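Local atomic coordinates of holo-[acyl-carrier-protein] synthase (Neisseria meningitidis FAM18, PDB entry 5SUV), a protein that is a trimeric member of the 4'-phosphopantetheinyl transferase superfamily, with coenzyme A bound in pockets formed between its subunits. Residues R30-E36 against F74-I79; K52-A56 against L109-D113; A55-F60 against V118-V122. One frame throughout, in Å; residues are numbered along the deposited sequence.

How the contacts relate
Contacts 2 and 3 both use helix 46-63, and contact 1 touches it. Contacts 2 and 3 share its Ala55 and Ala56, lie with centres about 5 Å apart, and join it to strands 106-114 and 117-125, neighbours in one antiparallel sheet. Contact 1 sits about 13 Å from each, between centres, where the turn from helix 25-31 to helix 34-39 meets the start of strand 77-81. Along the chain the segments alternate, so that helix 46-63 falls between the two segments of contact 1. In space the helix reaches contact 1 through Lys57, salt-bridged to Glu36. Contacts 1 and 3 border one coenzyme A, and contact 2 another, so one subunit contributes to two pockets.

Contact 1 of 3, residues R30-E36 against F74-I79; sequences RILTPEE and FRNIGI. With COA (coenzyme A), chain D.
Apolar contact is concentrated where Ile31 lies alongside Phe74, the two side chains pointing the same way. CD1 of Ile31 sits over the middle of the ring, 3.9 Å from the Phe74 centroid and 4° off the ring normal, a CH-pi contact. The Phe74 edge faces coenzyme A; the 2.9 Å from Phe74 CE2 to O5P is unusually short and its exact value doubtful. CD1 of Ile31 also reaches the ligand sulfur S1P at 3.7 Å. Both residues belong to the coenzyme A pocket.

A separate van der Waals contact sets a methyl against carbonyls: Thr33 CG2 is 3.3 Å from Arg75 O and also near Phe74 O and Ile77 O.

The polar part is a helix N-terminus. Thr33 and Glu36 form a capping box at the start of helix 34-39: Glu36 N donates almost straight to Thr33 OG1 at 3.2 Å, and Thr33 N returns a bond to Glu36 OE1. With chi1 at 72°, Thr33 OG1 lies between its own N and carbonyl carbon, and it also donates to Glu35 OE1.

Across the segments, Ile79 N donates to Glu36 OE2 at 2.9 Å, meeting the oxygen from above the carboxylate plane, 38° out of it. The buried Glu36 thus joins a helix start to a strand. Its OE1 is salt-bridged to Lys57, whose three NZ protons are shared with Ile31 O, Phe74 O and Ile77 O.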
loop_
_atom_site.group_PDB
_atom_site.type_symbol
_atom_site.label_atom_id
_atom_site.label_comp_id
_atom_site.label_asym_id
_atom_site.label_seq_id
_atom_site.Cartn_x
_atom_site.Cartn_y
_atom_site.Cartn_z
ATOM N N ARG A 30 -12.909 14.983 -16.860
ATOM C CA ARG A 30 -13.686 14.647 -15.685
ATOM C C ARG A 30 -12.798 14.384 -14.473
ATOM O O ARG A 30 -13.204 14.687 -13.342
ATOM C CB ARG A 30 -14.576 13.436 -16.000
ATOM C CG ARG A 30 -15.573 13.059 -14.912
ATOM C CD ARG A 30 -16.628 12.069 -15.411
ATOM N NE ARG A 30 -17.546 12.678 -16.380
ATOM C CZ ARG A 30 -17.543 12.454 -17.695
ATOM N NH1 ARG A 30 -16.671 11.616 -18.246
ATOM N NH2 ARG A 30 -18.427 13.072 -18.469
ATOM N N ILE A 31 -11.578 13.874 -14.690
ATOM C CA ILE A 31 -10.722 13.383 -13.613
ATOM C C ILE A 31 -9.714 14.428 -13.160
ATOM O O ILE A 31 -9.356 14.483 -11.979
ATOM C CB ILE A 31 -9.979 12.109 -14.059
ATOM C CG1 ILE A 31 -10.977 11.052 -14.514
ATOM C CG2 ILE A 31 -9.103 11.583 -12.935
ATOM C CD1 ILE A 31 -12.039 10.735 -13.538
ATOM N N LEU A 32 -9.244 15.257 -14.081
ATOM C CA LEU A 32 -8.191 16.212 -13.768
ATOM C C LEU A 32 -8.789 17.522 -13.268
ATOM O O LEU A 32 -9.881 17.918 -13.685
ATOM C CB LEU A 32 -7.333 16.500 -14.989
ATOM C CG LEU A 32 -6.677 15.283 -15.634
ATOM C CD1 LEU A 32 -5.865 15.730 -16.822
ATOM C CD2 LEU A 32 -5.816 14.529 -14.607
ATOM N N THR A 33 -8.053 18.194 -12.381
ATOM C CA THR A 33 -8.446 19.539 -11.970
ATOM C C THR A 33 -8.167 20.522 -13.099
ATOM O O THR A 33 -7.341 20.257 -13.975
ATOM C CB THR A 33 -7.691 19.996 -10.717
ATOM O OG1 THR A 33 -6.323 20.283 -11.044
ATOM C CG2 THR A 33 -7.727 18.951 -9.627
ATOM N N PRO A 34 -8.828 21.686 -13.089
ATOM C CA PRO A 34 -8.511 22.712 -14.094
ATOM C C PRO A 34 -7.022 22.980 -14.227
ATOM O O PRO A 34 -6.535 23.203 -15.340
ATOM C CB PRO A 34 -9.263 23.946 -13.577
ATOM C CG PRO A 34 -10.369 23.403 -12.759
ATOM C CD PRO A 34 -9.850 22.138 -12.133
ATOM N N GLU A 35 -6.275 22.930 -13.122
ATOM C CA GLU A 35 -4.837 23.170 -13.175
ATOM C C GLU A 35 -4.128 22.042 -13.912
ATOM O O GLU A 35 -3.328 22.282 -14.826
ATOM C CB GLU A 35 -4.271 23.305 -11.759
ATOM C CG GLU A 35 -4.834 24.467 -10.951
ATOM C CD GLU A 35 -6.179 24.168 -10.303
ATOM O OE1 GLU A 35 -6.634 23.006 -10.342
ATOM O OE2 GLU A 35 -6.790 25.110 -9.754
ATOM N N GLU A 36 -4.407 20.801 -13.521
ATOM C CA GLU A 36 -3.789 19.665 -14.190
ATOM C C GLU A 36 -4.188 19.613 -15.654
ATOM O O GLU A 36 -3.400 19.187 -16.506
ATOM C CB GLU A 36 -4.188 18.370 -13.498
ATOM C CG GLU A 36 -3.625 18.198 -12.112
ATOM C CD GLU A 36 -4.298 17.072 -11.375
ATOM O OE1 GLU A 36 -5.486 16.804 -11.643
ATOM O OE2 GLU A 36 -3.645 16.457 -10.528
ATOM N N PHE A 74 -12.788 14.681 -7.955
ATOM C CA PHE A 74 -11.618 14.651 -8.822
ATOM C C PHE A 74 -11.134 16.054 -9.138
ATOM O O PHE A 74 -9.925 16.296 -9.212
ATOM C CB PHE A 74 -11.940 13.906 -10.113
ATOM C CG PHE A 74 -12.218 12.449 -9.909
ATOM C CD1 PHE A 74 -11.197 11.571 -9.616
ATOM C CD2 PHE A 74 -13.503 11.966 -10.023
ATOM C CE1 PHE A 74 -11.455 10.216 -9.442
ATOM C CE2 PHE A 74 -13.769 10.621 -9.849
ATOM C CZ PHE A 74 -12.750 9.747 -9.551
ATOM N N ARG A 75 -12.062 16.989 -9.341
ATOM C CA ARG A 75 -11.680 18.333 -9.753
ATOM C C ARG A 75 -11.143 19.186 -8.611
ATOM O O ARG A 75 -10.606 20.271 -8.885
ATOM C CB ARG A 75 -12.860 19.062 -10.395
ATOM C CG ARG A 75 -13.174 18.605 -11.796
ATOM C CD ARG A 75 -14.172 19.541 -12.449
ATOM N NE ARG A 75 -14.504 19.118 -13.806
ATOM C CZ ARG A 75 -15.421 18.202 -14.107
ATOM N NH1 ARG A 75 -16.110 17.593 -13.150
ATOM N NH2 ARG A 75 -15.648 17.889 -15.374
ATOM N N ASN A 76 -11.224 18.699 -7.366
ATOM C CA ASN A 76 -10.669 19.392 -6.213
ATOM C C ASN A 76 -9.411 18.736 -5.663
ATOM O O ASN A 76 -8.758 19.331 -4.802
ATOM C CB ASN A 76 -11.705 19.484 -5.073
ATOM C CG ASN A 76 -12.656 20.673 -5.229
ATOM O OD1 ASN A 76 -12.384 21.616 -5.981
ATOM N ND2 ASN A 76 -13.782 20.614 -4.542
ATOM N N ILE A 77 -9.053 17.539 -6.122
ATOM C CA ILE A 77 -7.898 16.810 -5.602
ATOM C C ILE A 77 -6.807 16.872 -6.666
ATOM O O ILE A 77 -6.865 16.145 -7.663
ATOM C CB ILE A 77 -8.236 15.356 -5.277
ATOM C CG1 ILE A 77 -9.391 15.229 -4.276
ATOM C CG2 ILE A 77 -6.982 14.648 -4.778
ATOM C CD1 ILE A 77 -10.038 13.853 -4.332
ATOM N N GLY A 78 -5.792 17.704 -6.444
ATOM C CA GLY A 78 -4.703 17.883 -7.386
ATOM C C GLY A 78 -3.423 17.227 -6.899
ATOM O O GLY A 78 -3.194 17.095 -5.697
ATOM N N ILE A 79 -2.583 16.808 -7.844
ATOM C CA ILE A 79 -1.280 16.234 -7.528
ATOM C C ILE A 79 -0.198 17.159 -8.073
ATOM O O ILE A 79 -0.212 17.515 -9.259
ATOM C CB ILE A 79 -1.131 14.801 -8.088
ATOM C CG1 ILE A 79 -2.010 13.819 -7.309
ATOM C CG2 ILE A 79 0.299 14.332 -7.979
ATOM C CD1 ILE A 79 -3.478 13.839 -7.672
HETATM N N1A COA D . -14.278 5.443 2.293
HETATM C C2A COA D . -13.227 4.607 2.128
HETATM N N3A COA D . -13.186 3.523 1.364
HETATM C C4A COA D . -14.359 3.248 0.690
HETATM C C5A COA D . -15.563 4.021 0.755
HETATM C C6A COA D . -15.426 5.139 1.611
HETATM N N6A COA D . -16.420 5.922 1.800
HETATM N N7A COA D . -16.518 3.517 0.016
HETATM C C8A COA D . -15.935 2.460 -0.503
HETATM N N9A COA D . -14.648 2.268 -0.133
HETATM C C1B COA D . -13.712 1.165 -0.482
HETATM C C2B COA D . -14.383 -0.231 -0.094
HETATM O O2B COA D . -13.523 -1.021 0.619
HETATM C C3B COA D . -14.632 -0.778 -1.540
HETATM O O3B COA D . -14.533 -2.080 -1.640
HETATM P P3B COA D . -15.684 -3.073 -0.735
HETATM O O7A COA D . -16.885 -2.413 -0.868
HETATM O O8A COA D . -15.122 -3.056 0.653
HETATM O O9A COA D . -15.566 -4.308 -1.473
HETATM C C4B COA D . -13.413 -0.150 -2.233
HETATM O O4B COA D . -13.425 1.164 -1.822
HETATM C C5B COA D . -13.431 -0.228 -3.762
HETATM O O5B COA D . -12.224 0.261 -4.213
HETATM P P1A COA D . -11.934 -0.021 -5.769
HETATM O O1A COA D . -11.974 -1.400 -6.021
HETATM O O2A COA D . -10.774 0.859 -6.112
HETATM O O3A COA D . -13.397 0.493 -6.364
HETATM P P2A COA D . -13.535 1.784 -7.261
HETATM O O4A COA D . -14.891 1.780 -7.629
HETATM O O5A COA D . -12.379 1.906 -8.212
HETATM O O6A COA D . -13.348 3.163 -6.262
HETATM C CBP COA D . -14.532 4.676 -4.871
HETATM C CCP COA D . -14.243 3.196 -5.291
HETATM C CDP COA D . -14.642 4.717 -3.386
HETATM C CEP COA D . -13.499 5.681 -5.306
HETATM C CAP COA D . -15.835 5.023 -5.484
HETATM O OAP COA D . -16.834 4.233 -4.934
HETATM C C9P COA D . -16.234 6.452 -5.284
HETATM O O9P COA D . -16.547 6.841 -4.214
HETATM N N8P COA D . -16.274 7.304 -6.366
HETATM C C7P COA D . -15.932 6.888 -7.697
HETATM C C6P COA D . -17.015 7.424 -8.649
HETATM C C5P COA D . -16.342 7.820 -9.911
HETATM O O5P COA D . -16.150 8.959 -10.207
HETATM N N4P COA D . -15.938 6.809 -10.768
HETATM C C3P COA D . -15.219 7.157 -11.997
HETATM C C2P COA D . -16.045 8.016 -12.916
HETATM S S1P COA D . -14.965 8.543 -14.232
#

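Contact 2 of 3, residues K52-A56 against L109-D113; sequences KRFAA and LSMSD. With COA (coenzyme A), chain F.
Lys52 and Asp113 meet at an oblique angle, the extended lysine chain running from the helix to the carboxylate on the strand. Beyond CG every Lys52 torsion is near 180°, which carries CE to 3.3 Å from Asp113 OD2. A salt bridge from Lys52 NZ to the same oxygen measures 3.5 Å, but the ammonium lies too close to coenzyme A in the model, so this distance and its bond to the ligand's O3B are less certain. The setting is nevertheless that of an anion site, with the lysine chain beside the 3'-phosphate.

Met111 approaches from the strand, and its sulfur fits against the helix: SD is 3.5 Å from Lys52 O and 3.8 Å from Lys52 CB. The bend at chi3, -68°, turns CE toward the ligand, 3.5 Å from its O8A. One turn along the helix, Ala56 CB also meets this sulfur, 3.9 Å from Met111 SD, and lies near Leu109 CD1. Ser112 OG donates to O2A and accepts from Ile10 N of the third subunit, while Lys62 of that subunit bonds to Met111 O; the pocket lies between subunits.

The axes of 52-56 and 109-113 come within 9.6 Å, their directions 135° apart. Strand 106-114 is the outermost, within this chain, of the sheet 3-12, 117-125, 106-114. Ile79 of strand 77-81 touches both Ala56 and Leu109, and Pro87 of strand 87-91 touches Leu109 and Met111.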
loop_
_atom_site.group_PDB
_atom_site.type_symbol
_atom_site.label_atom_id
_atom_site.label_comp_id
_atom_site.label_asym_id
_atom_site.label_seq_id
_atom_site.Cartn_x
_atom_site.Cartn_y
_atom_site.Cartn_z
ATOM N N LYS A 52 -1.919 7.745 -12.839
ATOM C CA LYS A 52 -1.411 8.137 -11.524
ATOM C C LYS A 52 -2.367 9.098 -10.830
ATOM O O LYS A 52 -2.638 8.963 -9.629
ATOM C CB LYS A 52 -0.030 8.783 -11.661
ATOM C CG LYS A 52 1.093 7.774 -11.948
ATOM C CD LYS A 52 2.468 8.414 -11.946
ATOM C CE LYS A 52 3.553 7.371 -12.224
ATOM N NZ LYS A 52 4.900 7.978 -12.382
ATOM N N ARG A 53 -2.889 10.074 -11.569
ATOM C CA ARG A 53 -3.845 11.005 -10.977
ATOM C C ARG A 53 -5.110 10.279 -10.544
ATOM O O ARG A 53 -5.610 10.494 -9.436
ATOM C CB ARG A 53 -4.172 12.134 -11.966
ATOM C CG ARG A 53 -2.988 12.974 -12.418
ATOM C CD ARG A 53 -2.108 13.385 -11.264
ATOM N NE ARG A 53 -1.215 14.506 -11.584
ATOM C CZ ARG A 53 -0.075 14.400 -12.258
ATOM N NH1 ARG A 53 0.334 13.227 -12.720
ATOM N NH2 ARG A 53 0.663 15.474 -12.474
ATOM N N PHE A 54 -5.627 9.391 -11.392
ATOM C CA PHE A 54 -6.830 8.645 -11.051
ATOM C C PHE A 54 -6.612 7.817 -9.789
ATOM O O PHE A 54 -7.436 7.844 -8.869
ATOM C CB PHE A 54 -7.237 7.766 -12.237
ATOM C CG PHE A 54 -8.573 7.112 -12.094
ATOM C CD1 PHE A 54 -9.729 7.861 -12.074
ATOM C CD2 PHE A 54 -8.675 5.734 -11.986
ATOM C CE1 PHE A 54 -10.965 7.260 -11.932
ATOM C CE2 PHE A 54 -9.909 5.128 -11.847
ATOM C CZ PHE A 54 -11.058 5.894 -11.837
ATOM N N ALA A 55 -5.491 7.092 -9.712
ATOM C CA ALA A 55 -5.246 6.280 -8.522
ATOM C C ALA A 55 -5.077 7.155 -7.285
ATOM O O ALA A 55 -5.597 6.834 -6.214
ATOM C CB ALA A 55 -4.007 5.403 -8.699
ATOM N N ALA A 56 -4.334 8.254 -7.414
ATOM C CA ALA A 56 -4.069 9.110 -6.262
ATOM C C ALA A 56 -5.352 9.762 -5.762
ATOM O O ALA A 56 -5.574 9.869 -4.554
ATOM C CB ALA A 56 -3.039 10.175 -6.638
ATOM N N LEU A 109 1.109 11.030 0.329
ATOM C CA LEU A 109 0.878 10.294 -0.903
ATOM C C LEU A 109 2.158 9.595 -1.322
ATOM O O LEU A 109 3.228 10.212 -1.330
ATOM C CB LEU A 109 0.455 11.239 -2.031
ATOM C CG LEU A 109 0.341 10.695 -3.459
ATOM C CD1 LEU A 109 -0.677 9.589 -3.476
ATOM C CD2 LEU A 109 -0.051 11.822 -4.430
ATOM N N SER A 110 2.028 8.349 -1.747
ATOM C CA SER A 110 3.092 7.687 -2.481
ATOM C C SER A 110 2.506 6.976 -3.685
ATOM O O SER A 110 1.396 6.449 -3.635
ATOM C CB SER A 110 3.849 6.667 -1.611
ATOM O OG SER A 110 4.945 6.110 -2.327
ATOM N N MET A 111 3.285 6.923 -4.756
ATOM C CA MET A 111 2.852 6.212 -5.943
ATOM C C MET A 111 3.978 5.341 -6.471
ATOM O O MET A 111 5.155 5.631 -6.264
ATOM C CB MET A 111 2.376 7.199 -7.008
ATOM C CG MET A 111 1.037 7.824 -6.608
ATOM S SD MET A 111 0.412 8.921 -7.860
ATOM C CE MET A 111 1.604 10.234 -7.780
ATOM N N SER A 112 3.585 4.277 -7.159
ATOM C CA SER A 112 4.532 3.419 -7.851
ATOM C C SER A 112 3.838 2.810 -9.058
ATOM O O SER A 112 2.610 2.712 -9.116
ATOM C CB SER A 112 5.072 2.316 -6.928
ATOM O OG SER A 112 6.048 1.518 -7.590
ATOM N N ASP A 113 4.636 2.378 -10.024
ATOM C CA ASP A 113 4.062 1.690 -11.163
ATOM C C ASP A 113 5.052 0.652 -11.655
ATOM O O ASP A 113 6.265 0.832 -11.544
ATOM C CB ASP A 113 3.707 2.662 -12.285
ATOM C CG ASP A 113 4.921 3.333 -12.875
ATOM O OD1 ASP A 113 5.664 2.659 -13.613
ATOM O OD2 ASP A 113 5.123 4.540 -12.617
HETATM N N1A COA F . 10.318 10.990 -2.844
HETATM C C2A COA F . 9.182 10.281 -2.867
HETATM N N3A COA F . 8.574 9.803 -3.918
HETATM C C4A COA F . 9.198 10.084 -5.154
HETATM C C5A COA F . 10.397 10.843 -5.297
HETATM C C6A COA F . 10.912 11.268 -4.080
HETATM N N6A COA F . 12.020 11.968 -4.077
HETATM N N7A COA F . 10.767 10.949 -6.500
HETATM C C8A COA F . 9.834 10.309 -7.153
HETATM N N9A COA F . 8.870 9.763 -6.386
HETATM C C1B COA F . 7.737 9.035 -6.815
HETATM C C2B COA F . 6.867 9.900 -7.861
HETATM O O2B COA F . 5.519 9.908 -7.572
HETATM C C3B COA F . 7.123 9.064 -9.112
HETATM O O3B COA F . 6.096 9.037 -9.967
HETATM P P3B COA F . 5.541 10.649 -10.496
HETATM O O7A COA F . 4.987 10.165 -11.687
HETATM O O8A COA F . 4.600 11.031 -9.427
HETATM O O9A COA F . 6.827 11.357 -10.513
HETATM C C4B COA F . 7.285 7.686 -8.431
HETATM O O4B COA F . 8.201 7.934 -7.434
HETATM C C5B COA F . 7.805 6.646 -9.364
HETATM O O5B COA F . 7.719 5.406 -8.658
HETATM P P1A COA F . 8.652 4.273 -9.242
HETATM O O1A COA F . 8.353 4.004 -10.668
HETATM O O2A COA F . 8.803 3.225 -8.199
HETATM O O3A COA F . 10.058 5.084 -9.392
HETATM P P2A COA F . 11.233 4.284 -9.970
HETATM O O4A COA F . 11.344 2.976 -9.412
HETATM O O5A COA F . 11.458 4.472 -11.456
HETATM O O6A COA F . 12.472 5.121 -9.281
HETATM C CBP COA F . 13.246 5.977 -7.244
HETATM C CCP COA F . 12.356 4.990 -7.918
HETATM C CDP COA F . 12.547 7.239 -7.274
HETATM C CEP COA F . 13.438 5.601 -5.800
HETATM C CAP COA F . 14.651 6.114 -7.909
HETATM O OAP COA F . 15.465 6.964 -7.197
HETATM C C9P COA F . 15.450 4.798 -7.996
HETATM O O9P COA F . 16.051 4.415 -7.004
HETATM N N8P COA F . 15.518 4.102 -9.241
HETATM C C7P COA F . 16.274 2.812 -9.409
HETATM C C6P COA F . 17.495 2.720 -8.517
HETATM C C5P COA F . 18.645 2.042 -9.244
HETATM O O5P COA F . 19.748 2.471 -9.178
HETATM N N4P COA F . 18.410 0.884 -9.980
HETATM C C3P COA F . 19.520 0.242 -10.684
HETATM C C2P COA F . 20.217 -0.787 -9.833
HETATM S S1P COA F . 21.844 -0.185 -9.214
#

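Contact 3 of 3, residues A55-F60 against V118-V122; sequences AAKEAF and VLAFV. With COA (coenzyme A), chain D.
Helix 55-60 and strand 118-122 run in broadly the same direction, their short axes 33° apart and 7.3 Å at closest approach, with Ala56 beside Ala120 and Ala59 beside Val122. Such a close approach rests on small side chains. Ala120 CB lies 3.8 Å from Ala55 CB and 3.6 Å from Ala55 O, so the strand methyl meets both the side chain and the backbone of the helix. Ala59 CB, one turn further on, is 4.1 Å from Ala120 CB.

The helix packs on a sheet here. Strand 117-125 is the middle strand of the antiparallel sheet, flanked by 3-12 and 106-114, and its residues alternate: Val118, Ala120 and Val122 face the helix, whereas Leu119 and Phe121 lie on the other face and touch the second and third subunits. The Phe121 ring stacks on Phe121 of the third subunit and is edge-to-face with Phe121 of the second.

Of the strand residues, Val122 buries the most surface. Its CG2 is anti to the carbonyl carbon and comes 3.5 Å from Ala59 CB and 3.8 Å from Phe60 N. Its CG1, anti to the backbone N (chi1 173°), reaches Phe60 CA. Val118 marks the opposite end with a looser contact, CG1 to Ala55 CB at 4.4 Å. On another side of the helix the Glu58 carboxylate lies beside O5A of the coenzyme A diphosphate, an approach and not a hydrogen bond, and close to Asp9, which also belongs to the pocket.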
loop_
_atom_site.group_PDB
_atom_site.type_symbol
_atom_site.label_atom_id
_atom_site.label_comp_id
_atom_site.label_asym_id
_atom_site.label_seq_id
_atom_site.Cartn_x
_atom_site.Cartn_y
_atom_site.Cartn_z
ATOM N N ALA A 55 -5.491 7.092 -9.712
ATOM C CA ALA A 55 -5.246 6.280 -8.522
ATOM C C ALA A 55 -5.077 7.155 -7.285
ATOM O O ALA A 55 -5.597 6.834 -6.214
ATOM C CB ALA A 55 -4.007 5.403 -8.699
ATOM N N ALA A 56 -4.334 8.254 -7.414
ATOM C CA ALA A 56 -4.069 9.110 -6.262
ATOM C C ALA A 56 -5.352 9.762 -5.762
ATOM O O ALA A 56 -5.574 9.869 -4.554
ATOM C CB ALA A 56 -3.039 10.175 -6.638
ATOM N N LYS A 57 -6.205 10.209 -6.676
ATOM C CA LYS A 57 -7.460 10.817 -6.248
ATOM C C LYS A 57 -8.377 9.783 -5.607
ATOM O O LYS A 57 -9.028 10.053 -4.593
ATOM C CB LYS A 57 -8.136 11.482 -7.436
ATOM C CG LYS A 57 -7.283 12.563 -8.068
ATOM C CD LYS A 57 -7.821 12.961 -9.427
ATOM C CE LYS A 57 -6.861 13.896 -10.173
ATOM N NZ LYS A 57 -7.306 15.328 -10.106
ATOM N N GLU A 58 -8.441 8.579 -6.174
ATOM C CA GLU A 58 -9.288 7.572 -5.563
ATOM C C GLU A 58 -8.767 7.185 -4.183
ATOM O O GLU A 58 -9.558 7.016 -3.249
ATOM C CB GLU A 58 -9.403 6.350 -6.476
ATOM C CG GLU A 58 -10.204 6.614 -7.734
ATOM C CD GLU A 58 -10.756 5.347 -8.365
ATOM O OE1 GLU A 58 -11.905 5.373 -8.859
ATOM O OE2 GLU A 58 -10.037 4.323 -8.368
ATOM N N ALA A 59 -7.443 7.038 -4.027
ATOM C CA ALA A 59 -6.912 6.687 -2.717
ATOM C C ALA A 59 -7.144 7.822 -1.736
ATOM O O ALA A 59 -7.442 7.582 -0.563
ATOM C CB ALA A 59 -5.428 6.352 -2.790
ATOM N N PHE A 60 -7.014 9.072 -2.199
ATOM C CA PHE A 60 -7.340 10.204 -1.341
ATOM C C PHE A 60 -8.777 10.103 -0.835
ATOM O O PHE A 60 -9.045 10.225 0.366
ATOM C CB PHE A 60 -7.124 11.518 -2.100
ATOM C CG PHE A 60 -7.453 12.749 -1.277
ATOM C CD1 PHE A 60 -8.759 13.189 -1.158
ATOM C CD2 PHE A 60 -6.453 13.441 -0.622
ATOM C CE1 PHE A 60 -9.069 14.316 -0.403
ATOM C CE2 PHE A 60 -6.748 14.563 0.138
ATOM C CZ PHE A 60 -8.062 14.993 0.250
ATOM N N VAL A 118 -0.578 0.630 -11.844
ATOM C CA VAL A 118 -0.258 1.842 -11.111
ATOM C C VAL A 118 -0.856 1.717 -9.722
ATOM O O VAL A 118 -1.993 1.262 -9.560
ATOM C CB VAL A 118 -0.782 3.107 -11.815
ATOM C CG1 VAL A 118 -0.444 4.342 -10.993
ATOM C CG2 VAL A 118 -0.178 3.214 -13.186
ATOM N N LEU A 119 -0.083 2.095 -8.722
ATOM C CA LEU A 119 -0.468 1.932 -7.332
ATOM C C LEU A 119 -0.343 3.256 -6.590
ATOM O O LEU A 119 0.631 3.988 -6.781
ATOM C CB LEU A 119 0.414 0.874 -6.684
ATOM C CG LEU A 119 0.342 0.613 -5.195
ATOM C CD1 LEU A 119 -1.060 0.233 -4.834
ATOM C CD2 LEU A 119 1.326 -0.505 -4.874
ATOM N N ALA A 120 -1.327 3.546 -5.734
ATOM C CA ALA A 120 -1.302 4.721 -4.870
ATOM C C ALA A 120 -1.640 4.324 -3.437
ATOM O O ALA A 120 -2.539 3.512 -3.198
ATOM C CB ALA A 120 -2.290 5.809 -5.357
ATOM N N PHE A 121 -0.909 4.907 -2.490
ATOM C CA PHE A 121 -1.186 4.800 -1.063
ATOM C C PHE A 121 -1.298 6.208 -0.483
ATOM O O PHE A 121 -0.501 7.083 -0.823
ATOM C CB PHE A 121 -0.084 4.061 -0.304
ATOM C CG PHE A 121 -0.134 2.569 -0.424
ATOM C CD1 PHE A 121 0.278 1.934 -1.582
ATOM C CD2 PHE A 121 -0.551 1.796 0.647
ATOM C CE1 PHE A 121 0.249 0.555 -1.679
ATOM C CE2 PHE A 121 -0.580 0.414 0.558
ATOM C CZ PHE A 121 -0.177 -0.210 -0.610
ATOM N N VAL A 122 -2.268 6.409 0.404
ATOM C CA VAL A 122 -2.522 7.710 1.007
ATOM C C VAL A 122 -2.816 7.515 2.487
ATOM O O VAL A 122 -3.605 6.637 2.866
ATOM C CB VAL A 122 -3.709 8.432 0.330
ATOM C CG1 VAL A 122 -4.061 9.707 1.074
ATOM C CG2 VAL A 122 -3.403 8.744 -1.126
HETATM N N1A COA D . -14.278 5.443 2.293
HETATM C C2A COA D . -13.227 4.607 2.128
HETATM N N3A COA D . -13.186 3.523 1.364
HETATM C C4A COA D . -14.359 3.248 0.690
HETATM C C5A COA D . -15.563 4.021 0.755
HETATM C C6A COA D . -15.426 5.139 1.611
HETATM N N6A COA D . -16.420 5.922 1.800
HETATM N N7A COA D . -16.518 3.517 0.016
HETATM C C8A COA D . -15.935 2.460 -0.503
HETATM N N9A COA D . -14.648 2.268 -0.133
HETATM C C1B COA D . -13.712 1.165 -0.482
HETATM C C2B COA D . -14.383 -0.231 -0.094
HETATM O O2B COA D . -13.523 -1.021 0.619
HETATM C C3B COA D . -14.632 -0.778 -1.540
HETATM O O3B COA D . -14.533 -2.080 -1.640
HETATM P P3B COA D . -15.684 -3.073 -0.735
HETATM O O7A COA D . -16.885 -2.413 -0.868
HETATM O O8A COA D . -15.122 -3.056 0.653
HETATM O O9A COA D . -15.566 -4.308 -1.473
HETATM C C4B COA D . -13.413 -0.150 -2.233
HETATM O O4B COA D . -13.425 1.164 -1.822
HETATM C C5B COA D . -13.431 -0.228 -3.762
HETATM O O5B COA D . -12.224 0.261 -4.213
HETATM P P1A COA D . -11.934 -0.021 -5.769
HETATM O O1A COA D . -11.974 -1.400 -6.021
HETATM O O2A COA D . -10.774 0.859 -6.112
HETATM O O3A COA D . -13.397 0.493 -6.364
HETATM P P2A COA D . -13.535 1.784 -7.261
HETATM O O4A COA D . -14.891 1.780 -7.629
HETATM O O5A COA D . -12.379 1.906 -8.212
HETATM O O6A COA D . -13.348 3.163 -6.262
HETATM C CBP COA D . -14.532 4.676 -4.871
HETATM C CCP COA D . -14.243 3.196 -5.291
HETATM C CDP COA D . -14.642 4.717 -3.386
HETATM C CEP COA D . -13.499 5.681 -5.306
HETATM C CAP COA D . -15.835 5.023 -5.484
HETATM O OAP COA D . -16.834 4.233 -4.934
HETATM C C9P COA D . -16.234 6.452 -5.284
HETATM O O9P COA D . -16.547 6.841 -4.214
HETATM N N8P COA D . -16.274 7.304 -6.366
HETATM C C7P COA D . -15.932 6.888 -7.697
HETATM C C6P COA D . -17.015 7.424 -8.649
HETATM C C5P COA D . -16.342 7.820 -9.911
HETATM O O5P COA D . -16.150 8.959 -10.207
HETATM N N4P COA D . -15.938 6.809 -10.768
HETATM C C3P COA D . -15.219 7.157 -11.997
HETATM C C2P COA D . -16.045 8.016 -12.916
HETATM S S1P COA D . -14.965 8.543 -14.232
#